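Local coordinates for protein D-aminopeptidase (Burkholderia sp. LK4, PDB 5TZB) that is a beta-aminopeptidase of the Ntn-hydrolase superfamily, probably removing N-terminal beta-amino acids from peptides as related beta-aminopeptidases of peptidase family S58 do, at residues A76-P81 with L311-Y316; A84-L89 with W100-G105; I111-T116 with L217-Y222; P269-Q274 with T324-V329. All coordinates share one frame; numbering follows the deposited sequence.

Contact 1: A76-P81 with L311-Y316; sequences AAHDSP and LPAANY
Pro81 and Leu311 make the tight end of this contact. The proline ring rests on the opposing backbone, its CD 3.4 Å from Leu311 O, and Pro81 CB meets Leu311 CB at 4.2 Å. With CG anti to the carbonyl carbon (chi1 -61°) and CD1 extended beyond it, Leu311 brings CD1 within 3.5 Å of Pro81 O. Leu106 touches both side chains here. Farther along, the two loops, one leading into strand 82-88 and the other following strand 298-305, are joined more sparsely. Ala313 CB touches His78 O at 3.4 Å, and the imidazole of His78 brings CE1 to 3.6 Å from Ala314 O, which lies at the ring edge near its plane. His78 NE2 is buried with no polar partner. A water donates to His78 O at 2.9 Å and accepts from Ala314 N, while another water is shared by Ser80 OG, Pro81 O and Leu311 N. On the exposed side Asp79 turns away and forms a salt bridge with Arg137. The two segments thus touch directly through carbon against carbon or carbonyl oxygen, and with their polar links across the gap running through these waters, ordered solvent carries the polar part of the join.

Contact 2: A84-L89 with W100-G105; sequences AGVHVL and WIREAG
Ala84 N donates a 2.8 Å hydrogen bond to Gly105 O where strand 84-88 and helix 100-104 meet, their directions 117° apart and their axes 7.2 Å from each other at closest approach. The bond is bent, with an N-H...O angle of 135°, and the glycine, first residue beyond the helix and with positive phi, brings the chain back to the strand. Next to this bond a water donates to both Ala84 O and Ile101 O, satisfying two backbone oxygens at once. Ile101 fills the angle between strand and helix with two branches. Its CD1 lies 3.9 Å from Ala84 CB, while CG2, anti to the backbone N, settles 3.7 Å from Gly85 CA and 3.8 Å from Val86 CG1. Strand 82-88 belongs to one of the two sheets of the Ntn-hydrolase sandwich: its backbone pairs with Ala303 and Phe301 of strand 298-305, and His87 points away from segment 100-105 and packs on helix 272-289. Arg102 runs out beside the strand with its chain extended from CG to NE, crossing Val86 and Val88 at about a right angle. Val86 CG2 touches Arg102 CG at 3.7 Å and also lies over one face of the guanidinium, toward its rim; Val88 CG2 is 3.8 Å from Arg102 NH2. The charge is answered at the subunit interface, where Arg102 NH1 forms a salt bridge with Glu99 of the second subunit.

Contact 3: I111-T116 with L217-Y222; sequences IAYTNT and LVQANY
Two sheets meet face to face in the middle of the Ntn-hydrolase sandwich, and here Tyr113 of the strand 111-115 and Gln219 of the strand 217-220 cross the gap between them. The strands run nearly parallel with their axes 9.0 Å apart, so the link is made by side chains reaching over to the opposite backbone. Tyr113 holds CG anti to its carbonyl carbon (chi1 -63°) and sends its ring across to end in a 2.7 Å hydrogen bond from OH to Leu217 O, the donor standing above the carbonyl plane. That hydroxyl also hydrogen-bonds Thr263 OG1, which gives it a second hold within the other sheet. Gln219 goes the other way. Its extended chain passes alongside the phenol, CB 3.7 Å from Tyr113 CD2 and OE1 3.2 Å from Tyr113 CB, with the amide and ring planes 82° apart. At its end NE2 donates to Thr114 O at 3.3 Å with an N-H...O angle of 151°, the acceptor lying in the amide plane. The same NE2 is bonded to Thr148 OG1 of strand 144-148, so it has two acceptors in the first sheet, which favours this rotation of the amide. Leu217 CD2 closes the flank of the phenol, 4.1 Å from Tyr113 CE2. All five residues that touch are buried, and each strand offers a backbone oxygen to a polar side chain of the other. Two face-to-face sheets form the central layers of the alpha-beta-beta-alpha fold of Ntn hydrolases.

Contact 4: P269-Q274 with T324-V329; sequences PLLPHQ and TGVKMV
Gln274 NE2 donates a 2.8 Å hydrogen bond to Val329 O, nearly straight at 163°, and the other end of the same amide is held too. Gln274 OE1 accepts from the N-H of the N-cap residue Leu271 at 3.0 Å, on a lone pair in the carbonyl plane, the N3-to-N-cap half of a capping box. One side chain thus braces the start of helix 272-289 and ties it to the end of strand 323-329. This strand also continues across the interface, pairing antiparallel with a strand of the third subunit. Before the helix, Pro269 O takes a weak bond from Val329 N at 3.2 Å and also faces the CA-H of Met328. Apolar groups close round these polar links. Val329 CG2 sits 3.6 Å from Pro269 CD and equally near Leu270 CD2, on a side backed by helix 331-355, whose Ile334 and Leu337 touch Leu270. Leu271 points toward the strand, with CD1 3.7 Å from Met328 CB and CD2 against Val326 CG2. A bound calcium ion lies about 3 Å from the side chain of His273. The Met328 chain bends at chi3 (-76°) and brings its methyl to both the glutamine and the histidine: CE is 3.6 Å from Gln274 NE2 and, at the ring edge and in its plane, 3.7 Å from His273 CE1.

Contact 3 is the interior member of the set, joining the two facing sheets with its centre about 6 Å from the centre of the chain, and it relies on direct hydrogen bonds from side chains to buried backbone oxygens. Contact 1 lies out among loops, partly exposed, and uses water where contact 3 uses amide and hydroxyl. Contacts 2 and 4, both buried, involve a helix end and reach the third subunit; they meet where Pro272 packs on Gly105 and Ala84. Contact 4 also touches contact 1, through Leu311 against Val326 and Pro312 against Thr324. Contacts 2 and 3 both reach the same sheet without touching. Contact 2 brings an arginine into a salt bridge across a subunit interface, and calcium lies nearest contact 4.

Contact 1: A76-P81 with L311-Y316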
loop_
_atom_site.group_PDB
_atom_site.type_symbol
_atom_site.label_atom_id
_atom_site.label_comp_id
_atom_site.label_asym_id
_atom_site.label_seq_id
_atom_site.Cartn_x
_atom_site.Cartn_y
_atom_site.Cartn_z
ATOM N N ALA C 76 0.564 -15.181 27.700
ATOM C CA ALA C 76 1.495 -14.255 27.073
ATOM C C ALA C 76 1.382 -14.249 25.544
ATOM O O ALA C 76 1.417 -15.292 24.901
ATOM C CB ALA C 76 2.914 -14.587 27.500
ATOM N N ALA C 77 1.251 -13.056 24.971
ATOM C CA ALA C 77 1.118 -12.895 23.525
ATOM C C ALA C 77 2.340 -13.421 22.768
ATOM O O ALA C 77 2.209 -14.012 21.686
ATOM C CB ALA C 77 0.880 -11.416 23.186
ATOM N N HIS C 78 3.526 -13.203 23.336
ATOM C CA HIS C 78 4.754 -13.647 22.694
ATOM C C HIS C 78 4.706 -15.149 22.400
ATOM O O HIS C 78 5.186 -15.595 21.360
ATOM C CB HIS C 78 5.994 -13.319 23.548
ATOM C CG HIS C 78 7.283 -13.767 22.915
ATOM N ND1 HIS C 78 7.933 -13.031 21.943
ATOM C CD2 HIS C 78 8.013 -14.897 23.082
ATOM C CE1 HIS C 78 9.016 -13.684 21.551
ATOM N NE2 HIS C 78 9.088 -14.819 22.226
ATOM N N ASP C 79 4.117 -15.925 23.307
ATOM C CA ASP C 79 4.145 -17.389 23.167
ATOM C C ASP C 79 3.067 -17.928 22.256
ATOM O O ASP C 79 3.152 -19.064 21.791
ATOM C CB ASP C 79 4.028 -18.068 24.528
ATOM C CG ASP C 79 5.215 -17.795 25.406
ATOM O OD1 ASP C 79 6.325 -17.623 24.856
ATOM O OD2 ASP C 79 5.041 -17.750 26.640
ATOM N N SER C 80 2.060 -17.108 21.987
ATOM C CA SER C 80 0.987 -17.509 21.102
ATOM C C SER C 80 0.587 -16.373 20.164
ATOM O O SER C 80 -0.436 -15.720 20.371
ATOM C CB SER C 80 -0.223 -17.978 21.908
ATOM O OG SER C 80 -1.187 -18.573 21.047
ATOM N N PRO C 81 1.389 -16.152 19.115
ATOM C CA PRO C 81 1.143 -15.071 18.161
ATOM C C PRO C 81 -0.229 -15.147 17.511
ATOM O O PRO C 81 -0.747 -16.244 17.313
ATOM C CB PRO C 81 2.242 -15.288 17.104
ATOM C CG PRO C 81 3.310 -16.024 17.819
ATOM C CD PRO C 81 2.588 -16.930 18.759
ATOM N N LEU C 311 1.079 -20.873 16.534
ATOM C CA LEU C 311 1.932 -20.230 15.540
ATOM C C LEU C 311 3.312 -20.109 16.163
ATOM O O LEU C 311 3.427 -19.968 17.382
ATOM C CB LEU C 311 1.372 -18.855 15.106
ATOM C CG LEU C 311 -0.016 -18.823 14.446
ATOM C CD1 LEU C 311 -0.441 -17.400 14.075
ATOM C CD2 LEU C 311 -0.028 -19.709 13.199
ATOM N N PRO C 312 4.372 -20.199 15.342
ATOM C CA PRO C 312 5.715 -20.226 15.933
ATOM C C PRO C 312 6.129 -18.879 16.512
ATOM O O PRO C 312 6.054 -17.854 15.832
ATOM C CB PRO C 312 6.628 -20.596 14.752
ATOM C CG PRO C 312 5.721 -20.999 13.633
ATOM C CD PRO C 312 4.405 -20.314 13.874
ATOM N N ALA C 313 6.559 -18.896 17.765
ATOM C CA ALA C 313 7.094 -17.708 18.400
ATOM C C ALA C 313 8.457 -17.404 17.803
ATOM O O ALA C 313 9.212 -18.315 17.469
ATOM C CB ALA C 313 7.187 -17.897 19.911
ATOM N N ALA C 314 8.760 -16.118 17.664
ATOM C CA ALA C 314 10.027 -15.676 17.107
ATOM C C ALA C 314 11.146 -15.955 18.092
ATOM O O ALA C 314 11.077 -15.564 19.251
ATOM C CB ALA C 314 9.980 -14.190 16.765
ATOM N N ASN C 315 12.156 -16.675 17.621
ATOM C CA ASN C 315 13.344 -17.013 18.395
ATOM C C ASN C 315 14.469 -17.234 17.400
ATOM O O ASN C 315 14.725 -18.364 16.982
ATOM C CB ASN C 315 13.110 -18.252 19.255
ATOM C CG ASN C 315 14.262 -18.527 20.215
ATOM O OD1 ASN C 315 15.197 -17.732 20.334
ATOM N ND2 ASN C 315 14.215 -19.682 20.879
ATOM N N TYR C 316 15.118 -16.154 16.993
ATOM C CA TYR C 316 16.043 -16.206 15.873
ATOM C C TYR C 316 17.283 -17.034 16.167
ATOM O O TYR C 316 17.878 -16.934 17.232
ATOM C CB TYR C 316 16.402 -14.781 15.437
ATOM C CG TYR C 316 15.173 -14.075 14.902
ATOM C CD1 TYR C 316 14.832 -14.172 13.559
ATOM C CD2 TYR C 316 14.308 -13.382 15.749
ATOM C CE1 TYR C 316 13.695 -13.562 13.058
ATOM C CE2 TYR C 316 13.163 -12.769 15.259
ATOM C CZ TYR C 316 12.865 -12.862 13.908
ATOM O OH TYR C 316 11.734 -12.269 13.399
HETATM O O HOH W 1 6.427 -14.421 19.069
HETATM O O HOH W 2 2.659 -20.762 19.573
HETATM O O HOH W 3 -0.195 -18.942 17.998
#

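Contact 2: A84-L89 with W100-G105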
loop_
_atom_site.group_PDB
_atom_site.type_symbol
_atom_site.label_atom_id
_atom_site.label_comp_id
_atom_site.label_asym_id
_atom_site.label_seq_id
_atom_site.Cartn_x
_atom_site.Cartn_y
_atom_site.Cartn_z
ATOM N N ALA C 84 -2.737 -10.929 12.160
ATOM C CA ALA C 84 -3.277 -9.585 12.316
ATOM C C ALA C 84 -3.042 -8.760 11.066
ATOM O O ALA C 84 -2.247 -9.128 10.206
ATOM C CB ALA C 84 -2.667 -8.904 13.537
ATOM N N GLY C 85 -3.743 -7.632 10.971
ATOM C CA GLY C 85 -3.583 -6.743 9.844
ATOM C C GLY C 85 -3.993 -5.344 10.265
ATOM O O GLY C 85 -4.696 -5.169 11.272
ATOM N N VAL C 86 -3.567 -4.345 9.496
ATOM C CA VAL C 86 -3.916 -2.961 9.801
ATOM C C VAL C 86 -4.540 -2.276 8.606
ATOM O O VAL C 86 -4.235 -2.616 7.457
ATOM C CB VAL C 86 -2.696 -2.143 10.246
ATOM C CG1 VAL C 86 -2.163 -2.663 11.553
ATOM C CG2 VAL C 86 -1.602 -2.160 9.174
ATOM N N HIS C 87 -5.421 -1.311 8.874
ATOM C CA HIS C 87 -5.860 -0.411 7.826
ATOM C C HIS C 87 -5.872 1.038 8.299
ATOM O O HIS C 87 -6.346 1.346 9.398
ATOM C CB HIS C 87 -7.260 -0.756 7.288
ATOM C CG HIS C 87 -7.706 0.211 6.239
ATOM N ND1 HIS C 87 -7.354 0.078 4.909
ATOM C CD2 HIS C 87 -8.375 1.388 6.330
ATOM C CE1 HIS C 87 -7.822 1.107 4.227
ATOM N NE2 HIS C 87 -8.446 1.919 5.064
ATOM N N VAL C 88 -5.376 1.929 7.445
ATOM C CA VAL C 88 -5.358 3.342 7.784
ATOM C C VAL C 88 -6.286 4.147 6.877
ATOM O O VAL C 88 -6.042 4.281 5.682
ATOM C CB VAL C 88 -3.931 3.942 7.694
ATOM C CG1 VAL C 88 -4.002 5.434 7.988
ATOM C CG2 VAL C 88 -3.001 3.246 8.664
ATOM N N LEU C 89 -7.372 4.648 7.458
ATOM C CA LEU C 89 -8.284 5.539 6.761
ATOM C C LEU C 89 -7.671 6.934 6.660
ATOM O O LEU C 89 -7.841 7.612 5.655
ATOM C CB LEU C 89 -9.651 5.592 7.484
ATOM C CG LEU C 89 -10.686 6.671 7.142
ATOM C CD1 LEU C 89 -11.029 6.746 5.646
ATOM C CD2 LEU C 89 -11.964 6.404 7.967
ATOM N N TRP C 100 5.781 -4.625 11.258
ATOM C CA TRP C 100 5.844 -6.089 11.178
ATOM C C TRP C 100 4.447 -6.674 11.013
ATOM O O TRP C 100 4.295 -7.726 10.420
ATOM C CB TRP C 100 6.526 -6.679 12.408
ATOM C CG TRP C 100 6.807 -8.193 12.330
ATOM C CD1 TRP C 100 6.437 -9.139 13.252
ATOM C CD2 TRP C 100 7.544 -8.904 11.309
ATOM N NE1 TRP C 100 6.888 -10.386 12.865
ATOM C CE2 TRP C 100 7.567 -10.270 11.679
ATOM C CE3 TRP C 100 8.167 -8.523 10.115
ATOM C CZ2 TRP C 100 8.213 -11.252 10.905
ATOM C CZ3 TRP C 100 8.798 -9.503 9.339
ATOM C CH2 TRP C 100 8.809 -10.852 9.741
ATOM N N ILE C 101 3.424 -5.985 11.518
ATOM C CA ILE C 101 2.053 -6.410 11.232
ATOM C C ILE C 101 1.758 -6.304 9.736
ATOM O O ILE C 101 1.146 -7.205 9.161
ATOM C CB ILE C 101 1.011 -5.595 12.015
ATOM C CG1 ILE C 101 1.231 -5.738 13.517
ATOM C CG2 ILE C 101 -0.399 -6.055 11.662
ATOM C CD1 ILE C 101 0.748 -7.042 14.064
ATOM N N ARG C 102 2.174 -5.208 9.101
ATOM C CA ARG C 102 2.041 -5.081 7.641
ATOM C C ARG C 102 2.805 -6.182 6.918
ATOM O O ARG C 102 2.296 -6.809 5.976
ATOM C CB ARG C 102 2.568 -3.721 7.140
ATOM C CG ARG C 102 1.653 -2.545 7.355
ATOM C CD ARG C 102 2.220 -1.303 6.687
ATOM N NE ARG C 102 1.248 -0.201 6.649
ATOM C CZ ARG C 102 1.166 0.786 7.539
ATOM N NH1 ARG C 102 2.003 0.853 8.573
ATOM N NH2 ARG C 102 0.235 1.719 7.393
ATOM N N GLU C 103 4.036 -6.405 7.361
ATOM C CA GLU C 103 4.946 -7.311 6.661
ATOM C C GLU C 103 4.551 -8.786 6.856
ATOM O O GLU C 103 4.361 -9.526 5.877
ATOM C CB GLU C 103 6.382 -7.070 7.137
ATOM C CG GLU C 103 7.441 -7.890 6.409
ATOM C CD GLU C 103 7.681 -7.455 4.967
ATOM O OE1 GLU C 103 7.769 -6.227 4.659
ATOM O OE2 GLU C 103 7.805 -8.359 4.127
ATOM N N ALA C 104 4.394 -9.201 8.107
ATOM C CA ALA C 104 4.207 -10.627 8.383
ATOM C C ALA C 104 2.879 -10.965 9.052
ATOM O O ALA C 104 2.590 -12.136 9.300
ATOM C CB ALA C 104 5.348 -11.134 9.222
ATOM N N GLY C 105 2.098 -9.943 9.390
ATOM C CA GLY C 105 0.793 -10.147 9.990
ATOM C C GLY C 105 0.815 -10.908 11.309
ATOM O O GLY C 105 -0.085 -11.711 11.581
HETATM O O HOH W 4 -1.149 -8.170 7.708
#

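Contact 3: I111-T116 with L217-Y222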
loop_
_atom_site.group_PDB
_atom_site.type_symbol
_atom_site.label_atom_id
_atom_site.label_comp_id
_atom_site.label_asym_id
_atom_site.label_seq_id
_atom_site.Cartn_x
_atom_site.Cartn_y
_atom_site.Cartn_z
ATOM N N ILE C 111 -1.596 -4.951 23.056
ATOM C CA ILE C 111 -1.934 -3.699 22.411
ATOM C C ILE C 111 -2.272 -2.675 23.469
ATOM O O ILE C 111 -2.982 -2.988 24.419
ATOM C CB ILE C 111 -3.153 -3.850 21.485
ATOM C CG1 ILE C 111 -2.866 -4.883 20.401
ATOM C CG2 ILE C 111 -3.549 -2.505 20.865
ATOM C CD1 ILE C 111 -4.132 -5.401 19.729
ATOM N N ALA C 112 -1.787 -1.451 23.298
ATOM C CA ALA C 112 -2.092 -0.401 24.250
ATOM C C ALA C 112 -2.585 0.864 23.535
ATOM O O ALA C 112 -2.176 1.166 22.410
ATOM C CB ALA C 112 -0.890 -0.106 25.120
ATOM N N TYR C 113 -3.539 1.540 24.174
ATOM C CA TYR C 113 -4.014 2.857 23.769
ATOM C C TYR C 113 -3.555 3.902 24.780
ATOM O O TYR C 113 -3.669 3.664 25.981
ATOM C CB TYR C 113 -5.540 2.910 23.714
ATOM C CG TYR C 113 -6.256 2.024 22.724
ATOM C CD1 TYR C 113 -5.583 1.348 21.720
ATOM C CD2 TYR C 113 -7.639 1.884 22.798
ATOM C CE1 TYR C 113 -6.276 0.544 20.814
ATOM C CE2 TYR C 113 -8.332 1.095 21.905
ATOM C CZ TYR C 113 -7.653 0.431 20.921
ATOM O OH TYR C 113 -8.367 -0.348 20.041
ATOM N N THR C 114 -3.095 5.065 24.326
ATOM C CA THR C 114 -2.823 6.164 25.255
ATOM C C THR C 114 -2.925 7.512 24.518
ATOM O O THR C 114 -3.508 7.572 23.450
ATOM C CB THR C 114 -1.445 5.993 25.929
ATOM O OG1 THR C 114 -1.287 6.954 26.980
ATOM C CG2 THR C 114 -0.318 6.118 24.925
ATOM N N ASN C 115 -2.388 8.593 25.084
ATOM C CA ASN C 115 -2.393 9.883 24.391
ATOM C C ASN C 115 -1.159 10.044 23.496
ATOM O O ASN C 115 -0.196 9.296 23.643
ATOM C CB ASN C 115 -2.463 11.039 25.387
ATOM C CG ASN C 115 -1.189 11.180 26.200
ATOM O OD1 ASN C 115 -0.187 11.710 25.713
ATOM N ND2 ASN C 115 -1.225 10.727 27.447
ATOM N N THR C 116 -1.192 11.031 22.596
ATOM C CA THR C 116 -0.167 11.195 21.560
ATOM C C THR C 116 1.262 11.358 22.082
ATOM O O THR C 116 2.210 10.890 21.450
ATOM C CB THR C 116 -0.477 12.408 20.647
ATOM O OG1 THR C 116 -1.882 12.435 20.334
ATOM C CG2 THR C 116 0.343 12.317 19.359
ATOM N N LEU C 217 -12.887 -2.764 20.132
ATOM C CA LEU C 217 -12.642 -1.819 21.220
ATOM C C LEU C 217 -12.123 -0.519 20.603
ATOM O O LEU C 217 -11.102 -0.514 19.906
ATOM C CB LEU C 217 -11.630 -2.380 22.230
ATOM C CG LEU C 217 -11.351 -1.533 23.481
ATOM C CD1 LEU C 217 -12.493 -1.681 24.446
ATOM C CD2 LEU C 217 -10.041 -1.935 24.141
ATOM N N VAL C 218 -12.827 0.583 20.825
ATOM C CA VAL C 218 -12.392 1.833 20.212
ATOM C C VAL C 218 -12.003 2.851 21.271
ATOM O O VAL C 218 -12.447 2.783 22.427
ATOM C CB VAL C 218 -13.480 2.446 19.309
ATOM C CG1 VAL C 218 -13.973 1.411 18.305
ATOM C CG2 VAL C 218 -14.632 2.989 20.164
ATOM N N GLN C 219 -11.135 3.773 20.869
ATOM C CA GLN C 219 -10.872 4.984 21.631
ATOM C C GLN C 219 -11.277 6.136 20.718
ATOM O O GLN C 219 -10.546 6.495 19.793
ATOM C CB GLN C 219 -9.406 5.067 22.058
ATOM C CG GLN C 219 -9.033 6.306 22.842
ATOM C CD GLN C 219 -7.669 6.173 23.488
ATOM O OE1 GLN C 219 -7.478 5.341 24.376
ATOM N NE2 GLN C 219 -6.709 6.985 23.040
ATOM N N ALA C 220 -12.480 6.660 20.956
ATOM C CA ALA C 220 -13.129 7.605 20.051
ATOM C C ALA C 220 -12.869 9.045 20.476
ATOM O O ALA C 220 -13.219 9.446 21.594
ATOM C CB ALA C 220 -14.638 7.333 19.983
ATOM N N ASN C 221 -12.265 9.803 19.565
ATOM C CA ASN C 221 -11.848 11.176 19.817
ATOM C C ASN C 221 -11.982 12.035 18.564
ATOM O O ASN C 221 -11.150 12.894 18.309
ATOM C CB ASN C 221 -10.394 11.184 20.304
ATOM C CG ASN C 221 -9.963 12.523 20.873
ATOM O OD1 ASN C 221 -10.622 13.082 21.744
ATOM N ND2 ASN C 221 -8.841 13.047 20.369
ATOM N N TYR C 222 -13.025 11.792 17.774
ATOM C CA TYR C 222 -13.147 12.413 16.455
ATOM C C TYR C 222 -14.495 13.128 16.312
ATOM O O TYR C 222 -15.409 12.908 17.102
ATOM C CB TYR C 222 -13.029 11.348 15.347
ATOM C CG TYR C 222 -14.347 10.620 15.224
ATOM C CD1 TYR C 222 -15.294 11.009 14.282
ATOM C CD2 TYR C 222 -14.673 9.593 16.100
ATOM C CE1 TYR C 222 -16.538 10.397 14.221
ATOM C CE2 TYR C 222 -15.917 8.963 16.045
ATOM C CZ TYR C 222 -16.843 9.373 15.094
ATOM O OH TYR C 222 -18.082 8.768 15.014
#

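Contact 4: P269-Q274 with T324-V329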
loop_
_atom_site.group_PDB
_atom_site.type_symbol
_atom_site.label_atom_id
_atom_site.label_comp_id
_atom_site.label_asym_id
_atom_site.label_seq_id
_atom_site.Cartn_x
_atom_site.Cartn_y
_atom_site.Cartn_z
ATOM N N PRO C 269 -10.622 -18.197 12.131
ATOM C CA PRO C 269 -9.241 -18.445 11.682
ATOM C C PRO C 269 -8.883 -17.622 10.441
ATOM O O PRO C 269 -8.978 -18.123 9.329
ATOM C CB PRO C 269 -9.233 -19.942 11.370
ATOM C CG PRO C 269 -10.669 -20.242 10.984
ATOM C CD PRO C 269 -11.517 -19.339 11.858
ATOM N N LEU C 270 -8.597 -16.337 10.630
ATOM C CA LEU C 270 -8.240 -15.460 9.524
ATOM C C LEU C 270 -6.738 -15.402 9.312
ATOM O O LEU C 270 -5.982 -15.250 10.280
ATOM C CB LEU C 270 -8.773 -14.045 9.765
ATOM C CG LEU C 270 -10.298 -13.880 9.766
ATOM C CD1 LEU C 270 -10.654 -12.414 9.941
ATOM C CD2 LEU C 270 -10.906 -14.431 8.493
ATOM N N LEU C 271 -6.324 -15.486 8.052
ATOM C CA LEU C 271 -4.926 -15.283 7.650
ATOM C C LEU C 271 -4.581 -13.787 7.671
ATOM O O LEU C 271 -5.499 -12.957 7.683
ATOM C CB LEU C 271 -4.690 -15.858 6.252
ATOM C CG LEU C 271 -4.942 -17.357 6.097
ATOM C CD1 LEU C 271 -4.661 -17.789 4.673
ATOM C CD2 LEU C 271 -4.083 -18.133 7.091
ATOM N N PRO C 272 -3.267 -13.441 7.658
ATOM C CA PRO C 272 -2.862 -12.025 7.659
ATOM C C PRO C 272 -3.598 -11.176 6.607
ATOM O O PRO C 272 -4.139 -10.142 6.983
ATOM C CB PRO C 272 -1.359 -12.097 7.366
ATOM C CG PRO C 272 -0.950 -13.365 8.046
ATOM C CD PRO C 272 -2.101 -14.331 7.811
ATOM N N HIS C 273 -3.703 -11.625 5.359
ATOM C CA HIS C 273 -4.351 -10.800 4.334
ATOM C C HIS C 273 -5.843 -10.616 4.622
ATOM O O HIS C 273 -6.433 -9.604 4.229
ATOM C CB HIS C 273 -4.134 -11.390 2.929
ATOM C CG HIS C 273 -5.089 -12.491 2.553
ATOM N ND1 HIS C 273 -4.888 -13.805 2.912
ATOM C CD2 HIS C 273 -6.201 -12.479 1.776
ATOM C CE1 HIS C 273 -5.851 -14.557 2.399
ATOM N NE2 HIS C 273 -6.665 -13.777 1.713
ATOM N N GLN C 274 -6.439 -11.567 5.335
ATOM C CA GLN C 274 -7.867 -11.500 5.680
ATOM C C GLN C 274 -8.102 -10.561 6.864
ATOM O O GLN C 274 -9.167 -9.957 7.000
ATOM C CB GLN C 274 -8.410 -12.903 5.990
ATOM C CG GLN C 274 -8.254 -13.888 4.833
ATOM C CD GLN C 274 -8.894 -15.240 5.139
ATOM O OE1 GLN C 274 -8.551 -15.885 6.128
ATOM N NE2 GLN C 274 -9.824 -15.663 4.296
ATOM N N THR C 324 3.858 -24.906 8.790
ATOM C CA THR C 324 2.847 -24.985 9.832
ATOM C C THR C 324 1.465 -25.121 9.207
ATOM O O THR C 324 1.143 -24.442 8.220
ATOM C CB THR C 324 2.867 -23.737 10.749
ATOM O OG1 THR C 324 4.158 -23.626 11.371
ATOM C CG2 THR C 324 1.793 -23.828 11.829
ATOM N N GLY C 325 0.645 -26.007 9.755
ATOM C CA GLY C 325 -0.708 -26.132 9.263
ATOM C C GLY C 325 -1.575 -25.038 9.857
ATOM O O GLY C 325 -1.676 -24.904 11.077
ATOM N N VAL C 326 -2.244 -24.276 9.001
ATOM C CA VAL C 326 -3.152 -23.257 9.504
ATOM C C VAL C 326 -4.461 -23.360 8.753
ATOM O O VAL C 326 -4.531 -24.013 7.721
ATOM C CB VAL C 326 -2.561 -21.826 9.354
ATOM C CG1 VAL C 326 -1.333 -21.672 10.236
ATOM C CG2 VAL C 326 -2.228 -21.527 7.887
ATOM N N LYS C 327 -5.495 -22.714 9.284
ATOM C CA LYS C 327 -6.810 -22.686 8.670
ATOM C C LYS C 327 -7.151 -21.312 8.125
ATOM O O LYS C 327 -6.735 -20.300 8.679
ATOM C CB LYS C 327 -7.883 -23.098 9.670
ATOM C CG LYS C 327 -7.822 -24.545 10.068
ATOM C CD LYS C 327 -8.961 -24.838 11.021
ATOM C CE LYS C 327 -8.875 -26.257 11.539
ATOM N NZ LYS C 327 -9.974 -26.496 12.516
ATOM N N MET C 328 -7.941 -21.294 7.064
ATOM C CA MET C 328 -8.393 -20.047 6.488
ATOM C C MET C 328 -9.909 -20.065 6.323
ATOM O O MET C 328 -10.499 -21.057 5.876
ATOM C CB MET C 328 -7.686 -19.793 5.160
ATOM C CG MET C 328 -8.504 -20.015 3.912
ATOM S SD MET C 328 -7.564 -19.575 2.421
ATOM C CE MET C 328 -7.619 -17.795 2.458
ATOM N N VAL C 329 -10.536 -18.971 6.714
ATOM C CA VAL C 329 -11.962 -18.807 6.490
ATOM C C VAL C 329 -12.124 -18.706 4.982
ATOM O O VAL C 329 -11.386 -17.972 4.332
ATOM C CB VAL C 329 -12.529 -17.537 7.210
ATOM C CG1 VAL C 329 -13.975 -17.231 6.776
ATOM C CG2 VAL C 329 -12.452 -17.694 8.738
#